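Side-chain contacts in putative fimbrium tip subunit Fim1F (Parabacteroides distasonis, PDB 3R4R), which probably forms part of the tip of fimbriae, the filamentous cell-surface appendages that mediate adhesion and biofilm formation: residues A[46-51]-A[110-115]; A[119-122]-A[127-130]; A[203-206]-A[212-215]; A[231-236]-A[261-266]. All coordinates share one frame; numbering follows the deposited sequence.

Interaction 1 of 4, residues A[46-51]-A[110-115]; sequences NCHVAV and NNSPFD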
loop_
_atom_site.group_PDB
_atom_site.type_symbol
_atom_site.label_atom_id
_atom_site.label_comp_id
_atom_site.label_asym_id
_atom_site.label_seq_id
_atom_site.Cartn_x
_atom_site.Cartn_y
_atom_site.Cartn_z
ATOM N N ASN A 46 2.098 -4.994 12.346
ATOM C CA ASN A 46 3.071 -4.091 12.966
ATOM C C ASN A 46 3.044 -2.725 12.280
ATOM O O ASN A 46 2.603 -2.632 11.143
ATOM C CB ASN A 46 4.488 -4.699 12.894
ATOM C CG ASN A 46 5.035 -4.896 11.495
ATOM O OD1 ASN A 46 5.346 -3.942 10.774
ATOM N ND2 ASN A 46 5.267 -6.133 11.116
ATOM N N CYS A 47 3.512 -1.683 12.941
ATOM C CA CYS A 47 3.583 -0.352 12.345
ATOM C C CYS A 47 4.644 0.482 13.048
ATOM O O CYS A 47 5.068 0.184 14.162
ATOM C CB CYS A 47 2.230 0.371 12.357
ATOM S SG CYS A 47 1.578 0.758 14.007
ATOM N N HIS A 48 5.051 1.542 12.350
ATOM C CA HIS A 48 5.955 2.585 12.755
ATOM C C HIS A 48 5.168 3.880 12.767
ATOM O O HIS A 48 4.551 4.226 11.764
ATOM C CB HIS A 48 7.207 2.647 11.841
ATOM C CG HIS A 48 8.096 3.826 12.109
ATOM N ND1 HIS A 48 9.048 3.805 13.106
ATOM C CD2 HIS A 48 8.153 5.021 11.480
ATOM C CE1 HIS A 48 9.639 4.990 13.059
ATOM N NE2 HIS A 48 9.126 5.752 12.110
ATOM N N VAL A 49 5.139 4.564 13.912
ATOM C CA VAL A 49 4.428 5.836 14.032
ATOM C C VAL A 49 5.469 6.900 14.347
ATOM O O VAL A 49 6.304 6.717 15.231
ATOM C CB VAL A 49 3.278 5.767 15.085
ATOM C CG1 VAL A 49 2.657 7.134 15.343
ATOM C CG2 VAL A 49 2.210 4.762 14.661
ATOM N N ALA A 50 5.454 7.966 13.568
ATOM C CA ALA A 50 6.375 9.076 13.714
ATOM C C ALA A 50 5.597 10.364 13.916
ATOM O O ALA A 50 4.589 10.565 13.244
ATOM C CB ALA A 50 7.286 9.164 12.487
ATOM N N VAL A 51 6.041 11.221 14.854
ATOM C CA VAL A 51 5.429 12.525 15.155
ATOM C C VAL A 51 6.478 13.613 14.866
ATOM O O VAL A 51 7.615 13.520 15.340
ATOM C CB VAL A 51 4.860 12.622 16.609
ATOM C CG1 VAL A 51 4.303 14.008 16.903
ATOM C CG2 VAL A 51 3.789 11.559 16.858
ATOM N N ASN A 110 12.321 -6.451 16.005
ATOM C CA ASN A 110 12.350 -5.620 17.220
ATOM C C ASN A 110 12.410 -4.101 16.957
ATOM O O ASN A 110 12.354 -3.297 17.895
ATOM C CB ASN A 110 13.617 -5.981 18.053
ATOM C CG ASN A 110 13.921 -7.450 18.208
ATOM O OD1 ASN A 110 15.022 -7.897 17.853
ATOM N ND2 ASN A 110 12.936 -8.244 18.653
ATOM N N ASN A 111 12.601 -3.707 15.712
ATOM C CA ASN A 111 12.758 -2.298 15.355
ATOM C C ASN A 111 12.233 -2.060 13.949
ATOM O O ASN A 111 11.742 -3.000 13.336
ATOM C CB ASN A 111 14.262 -1.868 15.472
ATOM C CG ASN A 111 15.272 -2.478 14.495
ATOM O OD1 ASN A 111 15.020 -3.447 13.779
ATOM N ND2 ASN A 111 16.472 -1.917 14.459
ATOM N N SER A 112 12.352 -0.825 13.411
ATOM C CA SER A 112 11.923 -0.579 12.034
ATOM C C SER A 112 13.091 -0.049 11.197
ATOM O O SER A 112 14.032 0.534 11.751
ATOM C CB SER A 112 10.753 0.396 11.972
ATOM O OG SER A 112 11.177 1.750 11.974
ATOM N N PRO A 113 13.022 -0.159 9.848
ATOM C CA PRO A 113 14.082 0.451 9.015
ATOM C C PRO A 113 14.046 2.016 9.002
ATOM O O PRO A 113 14.900 2.626 8.369
ATOM C CB PRO A 113 13.769 -0.103 7.609
ATOM C CG PRO A 113 12.372 -0.477 7.629
ATOM C CD PRO A 113 12.012 -0.848 9.020
ATOM N N PHE A 114 13.099 2.661 9.726
ATOM C CA PHE A 114 12.901 4.122 9.732
ATOM C C PHE A 114 13.386 4.787 11.021
ATOM O O PHE A 114 13.290 6.023 11.156
ATOM C CB PHE A 114 11.398 4.416 9.560
ATOM C CG PHE A 114 10.694 3.473 8.605
ATOM C CD1 PHE A 114 10.876 3.579 7.236
ATOM C CD2 PHE A 114 9.842 2.488 9.078
ATOM C CE1 PHE A 114 10.280 2.672 6.363
ATOM C CE2 PHE A 114 9.234 1.584 8.199
ATOM C CZ PHE A 114 9.462 1.689 6.846
ATOM N N ASP A 115 13.905 3.978 11.967
ATOM C CA ASP A 115 14.334 4.424 13.289
ATOM C C ASP A 115 15.446 5.488 13.269
ATOM O O ASP A 115 15.484 6.307 14.192
ATOM C CB ASP A 115 14.845 3.239 14.115
ATOM C CG ASP A 115 13.776 2.272 14.541
ATOM O OD1 ASP A 115 12.608 2.486 14.185
ATOM O OD2 ASP A 115 14.096 1.334 15.275
#

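Interaction 2 of 4, residues A[119-122]-A[127-130]; sequences TYDG and YTAK. With EDO (1,2-ethanediol), chain H.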
loop_
_atom_site.group_PDB
_atom_site.type_symbol
_atom_site.label_atom_id
_atom_site.label_comp_id
_atom_site.label_asym_id
_atom_site.label_seq_id
_atom_site.Cartn_x
_atom_site.Cartn_y
_atom_site.Cartn_z
ATOM N N THR A 119 14.368 13.431 10.203
ATOM C CA THR A 119 13.533 14.481 9.592
ATOM C C THR A 119 12.574 13.872 8.582
ATOM O O THR A 119 12.898 12.851 7.990
ATOM C CB THR A 119 14.375 15.594 8.910
ATOM O OG1 THR A 119 15.123 15.068 7.801
ATOM C CG2 THR A 119 15.265 16.357 9.887
ATOM N N TYR A 120 11.427 14.530 8.342
ATOM C CA TYR A 120 10.459 14.097 7.338
ATOM C C TYR A 120 11.016 14.338 5.916
ATOM O O TYR A 120 11.133 13.391 5.151
ATOM C CB TYR A 120 9.099 14.796 7.518
ATOM C CG TYR A 120 8.062 14.325 6.520
ATOM C CD1 TYR A 120 7.450 13.082 6.652
ATOM C CD2 TYR A 120 7.665 15.136 5.466
ATOM C CE1 TYR A 120 6.504 12.640 5.728
ATOM C CE2 TYR A 120 6.708 14.710 4.546
ATOM C CZ TYR A 120 6.121 13.467 4.688
ATOM O OH TYR A 120 5.168 13.051 3.789
ATOM N N ASP A 121 11.352 15.583 5.573
ATOM C CA ASP A 121 11.941 15.936 4.285
ATOM C C ASP A 121 13.307 16.525 4.548
ATOM O O ASP A 121 13.419 17.501 5.286
ATOM C CB ASP A 121 11.042 16.896 3.476
ATOM C CG ASP A 121 11.456 17.086 2.017
ATOM O OD1 ASP A 121 11.861 16.085 1.370
ATOM O OD2 ASP A 121 11.264 18.201 1.489
ATOM N N GLY A 122 14.333 15.883 4.013
ATOM C CA GLY A 122 15.723 16.272 4.193
ATOM C C GLY A 122 16.629 15.673 3.139
ATOM O O GLY A 122 16.195 14.803 2.368
ATOM N N TYR A 127 12.564 10.510 5.615
ATOM C CA TYR A 127 11.479 9.627 5.224
ATOM C C TYR A 127 11.151 9.795 3.763
ATOM O O TYR A 127 10.778 8.814 3.130
ATOM C CB TYR A 127 10.224 9.885 6.065
ATOM C CG TYR A 127 10.296 9.328 7.468
ATOM C CD1 TYR A 127 10.851 10.072 8.506
ATOM C CD2 TYR A 127 9.739 8.092 7.776
ATOM C CE1 TYR A 127 10.861 9.590 9.813
ATOM C CE2 TYR A 127 9.723 7.612 9.083
ATOM C CZ TYR A 127 10.289 8.363 10.096
ATOM O OH TYR A 127 10.348 7.871 11.374
ATOM N N THR A 128 11.281 11.035 3.213
ATOM C CA THR A 128 10.991 11.290 1.793
ATOM C C THR A 128 12.054 10.626 0.890
ATOM O O THR A 128 11.728 10.236 -0.233
ATOM C CB THR A 128 10.886 12.781 1.495
ATOM O OG1 THR A 128 12.038 13.436 2.033
ATOM C CG2 THR A 128 9.607 13.398 2.064
ATOM N N ALA A 129 13.296 10.489 1.379
ATOM C CA ALA A 129 14.382 9.854 0.630
ATOM C C ALA A 129 14.352 8.316 0.780
ATOM O O ALA A 129 14.905 7.612 -0.079
ATOM C CB ALA A 129 15.727 10.393 1.101
ATOM N N LYS A 130 13.702 7.800 1.855
ATOM C CA LYS A 130 13.647 6.372 2.186
ATOM C C LYS A 130 12.928 5.549 1.102
ATOM O O LYS A 130 11.845 5.908 0.616
ATOM C CB LYS A 130 12.946 6.128 3.549
ATOM C CG LYS A 130 12.953 4.666 4.048
ATOM C CD LYS A 130 14.370 4.112 4.300
ATOM C CE LYS A 130 14.382 2.661 4.701
ATOM N NZ LYS A 130 15.767 2.224 4.987
HETATM C C1 EDO H . 14.411 -1.746 4.300
HETATM O O1 EDO H . 15.317 -0.815 3.674
HETATM C C2 EDO H . 13.634 -2.587 3.290
HETATM O O2 EDO H . 14.485 -3.460 2.520
#

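Interaction 3 of 4, residues A[203-206]-A[212-215]; sequences ITIF and ENGA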
loop_
_atom_site.group_PDB
_atom_site.type_symbol
_atom_site.label_atom_id
_atom_site.label_comp_id
_atom_site.label_asym_id
_atom_site.label_seq_id
_atom_site.Cartn_x
_atom_site.Cartn_y
_atom_site.Cartn_z
ATOM N N ILE A 203 7.918 5.796 0.568
ATOM C CA ILE A 203 6.917 5.643 1.639
ATOM C C ILE A 203 6.217 6.968 2.017
ATOM O O ILE A 203 5.595 7.035 3.086
ATOM C CB ILE A 203 7.603 5.056 2.925
ATOM C CG1 ILE A 203 8.806 5.954 3.387
ATOM C CG2 ILE A 203 8.019 3.584 2.707
ATOM C CD1 ILE A 203 9.342 5.692 4.769
ATOM N N THR A 204 6.321 8.006 1.186
ATOM C CA THR A 204 5.743 9.318 1.502
ATOM C C THR A 204 4.764 9.775 0.408
ATOM O O THR A 204 4.441 10.972 0.318
ATOM C CB THR A 204 6.875 10.348 1.670
ATOM O OG1 THR A 204 7.686 10.433 0.484
ATOM C CG2 THR A 204 7.683 10.159 2.932
ATOM N N ILE A 205 4.309 8.814 -0.428
ATOM C CA ILE A 205 3.453 9.021 -1.593
ATOM C C ILE A 205 2.047 8.521 -1.240
ATOM O O ILE A 205 1.872 7.370 -0.851
ATOM C CB ILE A 205 4.078 8.328 -2.840
ATOM C CG1 ILE A 205 4.521 6.878 -2.512
ATOM C CG2 ILE A 205 5.305 9.173 -3.292
ATOM C CD1 ILE A 205 4.965 6.066 -3.625
ATOM N N PHE A 206 1.052 9.421 -1.327
ATOM C CA PHE A 206 -0.298 9.104 -0.865
ATOM C C PHE A 206 -1.427 9.294 -1.926
ATOM O O PHE A 206 -2.600 9.184 -1.549
ATOM C CB PHE A 206 -0.622 10.034 0.324
ATOM C CG PHE A 206 0.382 9.983 1.451
ATOM C CD1 PHE A 206 0.330 8.978 2.407
ATOM C CD2 PHE A 206 1.354 10.976 1.588
ATOM C CE1 PHE A 206 1.258 8.937 3.451
ATOM C CE2 PHE A 206 2.266 10.939 2.646
ATOM C CZ PHE A 206 2.218 9.915 3.557
ATOM N N GLU A 212 3.289 7.745 -8.442
ATOM C CA GLU A 212 4.318 8.633 -7.849
ATOM C C GLU A 212 5.629 7.886 -7.513
ATOM O O GLU A 212 6.660 8.540 -7.354
ATOM C CB GLU A 212 3.790 9.280 -6.553
ATOM C CG GLU A 212 2.580 10.180 -6.665
ATOM C CD GLU A 212 1.862 10.376 -5.341
ATOM O OE1 GLU A 212 1.244 9.399 -4.862
ATOM O OE2 GLU A 212 1.856 11.511 -4.810
ATOM N N ASN A 213 5.589 6.529 -7.369
ATOM C CA ASN A 213 6.792 5.773 -6.991
ATOM C C ASN A 213 7.885 5.690 -8.146
ATOM O O ASN A 213 7.715 5.021 -9.183
ATOM C CB ASN A 213 6.425 4.366 -6.561
ATOM C CG ASN A 213 7.561 3.602 -5.958
ATOM O OD1 ASN A 213 8.456 4.180 -5.358
ATOM N ND2 ASN A 213 7.524 2.277 -6.044
ATOM N N GLY A 214 9.029 6.317 -7.854
ATOM C CA GLY A 214 10.223 6.346 -8.694
ATOM C C GLY A 214 11.186 5.195 -8.434
ATOM O O GLY A 214 12.044 4.907 -9.278
ATOM N N ALA A 215 11.036 4.503 -7.262
ATOM C CA ALA A 215 11.853 3.350 -6.874
ATOM C C ALA A 215 11.434 2.089 -7.641
ATOM O O ALA A 215 10.237 1.884 -7.899
ATOM C CB ALA A 215 11.734 3.117 -5.388
#

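Interaction 4 of 4, residues A[231-236]-A[261-266]; sequences TYEISD and FIKGNY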
loop_
_atom_site.group_PDB
_atom_site.type_symbol
_atom_site.label_atom_id
_atom_site.label_comp_id
_atom_site.label_asym_id
_atom_site.label_seq_id
_atom_site.Cartn_x
_atom_site.Cartn_y
_atom_site.Cartn_z
ATOM N N THR A 231 2.105 -5.655 -6.648
ATOM C CA THR A 231 3.279 -4.898 -7.077
ATOM C C THR A 231 3.219 -3.465 -6.529
ATOM O O THR A 231 2.128 -2.907 -6.342
ATOM C CB THR A 231 3.411 -4.882 -8.619
ATOM O OG1 THR A 231 4.553 -4.111 -8.984
ATOM C CG2 THR A 231 2.183 -4.301 -9.325
ATOM N N TYR A 232 4.403 -2.851 -6.324
ATOM C CA TYR A 232 4.447 -1.449 -6.012
ATOM C C TYR A 232 4.347 -0.700 -7.338
ATOM O O TYR A 232 4.695 -1.288 -8.366
ATOM C CB TYR A 232 5.703 -1.076 -5.203
ATOM C CG TYR A 232 5.841 -1.671 -3.820
ATOM C CD1 TYR A 232 4.848 -1.479 -2.858
ATOM C CD2 TYR A 232 7.053 -2.201 -3.393
ATOM C CE1 TYR A 232 4.989 -1.975 -1.562
ATOM C CE2 TYR A 232 7.235 -2.635 -2.076
ATOM C CZ TYR A 232 6.193 -2.534 -1.169
ATOM O OH TYR A 232 6.345 -2.987 0.115
ATOM N N GLU A 233 3.811 0.546 -7.352
ATOM C CA GLU A 233 3.755 1.437 -8.536
ATOM C C GLU A 233 5.043 1.479 -9.347
ATOM O O GLU A 233 6.135 1.347 -8.778
ATOM C CB GLU A 233 3.486 2.893 -8.120
ATOM C CG GLU A 233 2.126 3.193 -7.570
ATOM C CD GLU A 233 1.913 4.656 -7.266
ATOM O OE1 GLU A 233 2.866 5.390 -6.899
ATOM O OE2 GLU A 233 0.734 5.052 -7.342
ATOM N N ILE A 234 4.921 1.753 -10.652
ATOM C CA ILE A 234 6.041 1.872 -11.571
ATOM C C ILE A 234 5.816 3.137 -12.391
ATOM O O ILE A 234 4.920 3.134 -13.237
ATOM C CB ILE A 234 6.150 0.593 -12.418
ATOM C CG1 ILE A 234 6.255 -0.668 -11.510
ATOM C CG2 ILE A 234 7.317 0.722 -13.392
ATOM C CD1 ILE A 234 6.073 -2.033 -12.140
ATOM N N SER A 235 6.627 4.213 -12.128
ATOM C CA SER A 235 6.528 5.520 -12.792
ATOM C C SER A 235 7.016 5.487 -14.248
ATOM O O SER A 235 6.418 6.169 -15.093
ATOM C CB SER A 235 7.330 6.578 -12.037
ATOM O OG SER A 235 8.713 6.267 -11.997
ATOM N N ASP A 236 8.117 4.740 -14.541
ATOM C CA ASP A 236 8.668 4.688 -15.905
ATOM C C ASP A 236 7.565 4.295 -16.896
ATOM O O ASP A 236 6.885 3.271 -16.726
ATOM C CB ASP A 236 9.863 3.721 -15.999
ATOM C CG ASP A 236 10.613 3.698 -17.328
ATOM O OD1 ASP A 236 10.305 4.530 -18.205
ATOM O OD2 ASP A 236 11.535 2.875 -17.473
ATOM N N PHE A 261 -1.075 0.582 -13.091
ATOM C CA PHE A 261 -1.365 -0.034 -11.799
ATOM C C PHE A 261 -0.910 0.898 -10.677
ATOM O O PHE A 261 0.275 0.945 -10.337
ATOM C CB PHE A 261 -0.688 -1.406 -11.711
ATOM C CG PHE A 261 -0.972 -2.268 -12.914
ATOM C CD1 PHE A 261 -2.162 -2.989 -13.011
ATOM C CD2 PHE A 261 -0.055 -2.364 -13.950
ATOM C CE1 PHE A 261 -2.426 -3.784 -14.120
ATOM C CE2 PHE A 261 -0.345 -3.111 -15.078
ATOM C CZ PHE A 261 -1.515 -3.847 -15.145
ATOM N N ILE A 262 -1.857 1.681 -10.142
ATOM C CA ILE A 262 -1.606 2.685 -9.117
ATOM C C ILE A 262 -1.861 2.069 -7.746
ATOM O O ILE A 262 -2.771 1.271 -7.589
ATOM C CB ILE A 262 -2.502 3.944 -9.373
ATOM C CG1 ILE A 262 -2.288 4.534 -10.792
ATOM C CG2 ILE A 262 -2.309 5.039 -8.307
ATOM C CD1 ILE A 262 -3.511 5.306 -11.357
ATOM N N LYS A 263 -1.031 2.424 -6.763
ATOM C CA LYS A 263 -1.156 2.013 -5.370
ATOM C C LYS A 263 -2.558 2.307 -4.824
ATOM O O LYS A 263 -3.118 3.388 -5.075
ATOM C CB LYS A 263 -0.108 2.737 -4.511
ATOM C CG LYS A 263 -0.316 4.251 -4.435
ATOM C CD LYS A 263 0.868 4.952 -3.798
ATOM C CE LYS A 263 0.795 6.445 -3.960
ATOM N NZ LYS A 263 0.773 6.901 -5.397
ATOM N N GLY A 264 -3.085 1.367 -4.056
ATOM C CA GLY A 264 -4.384 1.521 -3.427
ATOM C C GLY A 264 -5.535 1.230 -4.347
ATOM O O GLY A 264 -6.652 1.646 -4.055
ATOM N N ASN A 265 -5.268 0.520 -5.460
ATOM C CA ASN A 265 -6.298 0.146 -6.424
ATOM C C ASN A 265 -6.319 -1.377 -6.662
ATOM O O ASN A 265 -5.309 -2.046 -6.450
ATOM C CB ASN A 265 -6.097 0.881 -7.752
ATOM C CG ASN A 265 -6.347 2.370 -7.704
ATOM O OD1 ASN A 265 -7.482 2.838 -7.792
ATOM N ND2 ASN A 265 -5.289 3.139 -7.622
ATOM N N TYR A 266 -7.479 -1.911 -7.072
ATOM C CA TYR A 266 -7.705 -3.331 -7.377
ATOM C C TYR A 266 -8.101 -3.431 -8.845
ATOM O O TYR A 266 -8.999 -2.735 -9.306
ATOM C CB TYR A 266 -8.746 -3.953 -6.410
ATOM C CG TYR A 266 -9.347 -5.316 -6.737
ATOM C CD1 TYR A 266 -8.583 -6.318 -7.336
ATOM C CD2 TYR A 266 -10.625 -5.655 -6.297
ATOM C CE1 TYR A 266 -9.123 -7.578 -7.602
ATOM C CE2 TYR A 266 -11.166 -6.916 -6.535
ATOM C CZ TYR A 266 -10.418 -7.878 -7.192
ATOM O OH TYR A 266 -11.001 -9.112 -7.420
HETATM O O HOH W 1 2.340 1.329 -11.666
#

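Interaction 1 of 4, residues A[46-51]-A[110-115]
Ser112 OG is gripped within its own turn and also lies against His48. Ser112 OG donates to Asp115 OD1 (2.7 Å). The backbone N of Phe114 donates to Ser112 OG at 3.1 Å, and this bond is fairly straight. That second bond makes an ST turn. It sits inside a type I beta turn from Ser112 to Asp115, in the long loop that leaves strand 96-104. In this protein of the FimA/Mfa1 family, the loop lies over strand 46-52, which pairs antiparallel with strands 58-65 and 96-104. The hydroxyl meets the Asp115 carboxylate from above its plane, 47° out of it. Ser112 OG also lies 3.2 Å from His48 ND1.

His48 carries the strand side of the contact. Its CG is anti to the backbone N (chi1 173°), which swings the ring out from the strand toward Phe114. Phe114 CB sits over one face of the His48 imidazole as a CH-pi contact, 3.8 Å from the ring centroid and close to the ring normal. The two rings meet obliquely, with planes 46° apart. Both ring nitrogens have hydrogen-bond partners beyond this pair of segments. NE2 pairs with Tyr127 OH, and ND1 pairs with Asn63 OD1 on strand 58-65. These two bonds probably fix the rotation of a buried imidazole. Asn63 also uses its ND2 on Asp115 OD1, so one amide holds both the histidine and the turn. Phe114 CD2 packs 3.7 Å from His48 CG.

Interaction 2 of 4, residues A[119-122]-A[127-130]
The Tyr120 ring takes Thr128 CG2 over one face, about 4.0 Å above the plane and offset toward the rim. The two side chains cross at about a right angle. Phe52 meets the same Tyr120 ring edge-to-face. The Tyr127 ring instead has Thr119 O at its edge, in plane, 3.5 Å from Tyr127 CD1. The Tyr127 hydroxyl reaches away from this contact to bond with His48 and Arg58.

Thr128 ties the two segments together. Thr128 N donates to Tyr120 O at 3.1 Å, arriving almost in line with the carbonyl (C=O...N angle 177°). Thr128 OG1 donates to Asp121 OD1 at 2.7 Å, using the anti lone pair of that oxygen. The threonine torsion serves both jobs: OG1 sits between the backbone N and carbonyl carbon (chi1 50°) and faces the aspartate, while CG2 is left to cover Tyr120. A valine here would probably leave Asp121 OD1 without its hydroxyl mate and set the exposed carboxylate free to turn. A weak bond from Tyr127 N to Thr119 O (3.4 Å) adds to the backbone closure.

Further on, Lys130 NZ makes a weak bond of 3.3 Å to O1 of a 1,2-ethanediol, probably from the crystallisation liquor.

Residues 127-129 have helical backbone angles without regular helical bonds. Residues 119-122 and 127-130 thus form a loop closure, held by one sound and one weak backbone bond and one side-chain bond, within the long loop that joins strand 96-104 to strand 131-132.

Interaction 3 of 4, residues A[203-206]-A[212-215]
Glu212 lies against Ile205, the two side chains running antiparallel alongside each other. Glu212 CB touches Ile205 CG2 at 3.6 Å. Its CG is anti to the carbonyl carbon (chi1 -62°) and the chain then runs extended, which carries the carboxylate along the isoleucine toward Phe206. There Glu212 OE1 stands 3.6 Å from Ile205 CB and 3.5 Å from Phe206 N. The bonds of OE1 lie outside the two segments: a salt bridge to Lys263 NZ and a hydrogen bond from Asn207 N. The aliphatic part of Glu212 therefore packs while its acid end is held by others. An alanine here would probably strip Lys263 of one of its carboxylate partners, leave Asn207 N without its acceptor and bare one flank of Ile205.

Asn213 comes next. Asn213 CB meets Ile205 CD1 at 3.7 Å, so both branches of the isoleucine are used, CG2 on Glu212 and CD1 on Asn213. The Asn213 amide lies farther from Ile205 than CB does. Asn213 OD1 accepts from Ala215 N at 3.2 Å, with the donor well above the carbonyl plane, 68° out of it. This is an Asx turn, spanning Asn213 to Ala215. OD1 also accepts from Lys202 N, and ND2 donates to Ser200 O, so the buried amide has partners at both ends.

Ala215 closes the segment, its O accepting from Asn198 ND2. Both segments belong to the loop between strands 191-202 and 218-219. The 212-215 side is pinned to strand 191-202, while Phe206 on the other side packs on strand 144-152.

Interaction 4 of 4, residues A[231-236]-A[261-266]
Glu233 OE2 takes two bonds from Lys263. Lys263 NZ forms a salt bridge with Glu233 OE2 at 2.7 Å, on the syn side of the oxygen. Lys263 N donates to Glu233 OE2 at 3.2 Å (154°), on the anti side. Both donors reach OE2 from the same face of the carboxylate, each about 30° out of its plane. Lys263 CG between the backbone N and the carbonyl carbon (chi1 65°), with a bend at chi4, brings NZ back over the acid. Ile262 CG2 packs 3.2 Å from Glu233 OE2 as well.

Lys263 N is offered by a type II beta turn from Ile262 to Asn265, with Gly264 at positive phi. The turn leads into strand 266-273 of the transthyretin-like C-terminal domain. Facing it is the chain from strand 228-232, which leads to Glu233 and pairs antiparallel with strand 161-179.

A second shell steadies the pair. Asn265 ND2 donates to Ile262 O at 3.1 Å, with the acceptor in the amide plane, and so braces the turn. A water bridges Ile234 N and Phe261 O. Glu233 OE1 accepts from the backbone N atoms of Glu212 and Asn213. Lys263 NZ also bonds Glu212 OE1 and Asn207 O. This buried ammonium therefore sits between two carboxylates, which would probably favour its charged form. Just before Glu233 in sequence, Thr231 OG1 donates to Tyr232 O at 2.9 Å.

In the fold
The four contacts follow one another along the chain. Interactions 1, 2 and 3 touch one another, and 3 touches 4. Interactions 1 and 2 meet at a hydrogen bond of 2.6 Å between His48 NE2 and Tyr127 OH. Interaction 3 packs on both: Ile203 CD1 lies 3.5 Å from Phe114 CE1, and Thr204 CG2 lies 3.4 Å from Tyr127 O. Interactions 3 and 4 share a charged centre, with Glu212 OE1 2.6 Å from Lys263 NZ and Glu212 N 2.8 Å from Glu233 OE1. Interaction 3 thus lies between the loop that follows strand 96-104 and this charged cluster. Interaction 4 stays about 9 Å from interaction 1 and about 10 Å from interaction 2, nearest atoms.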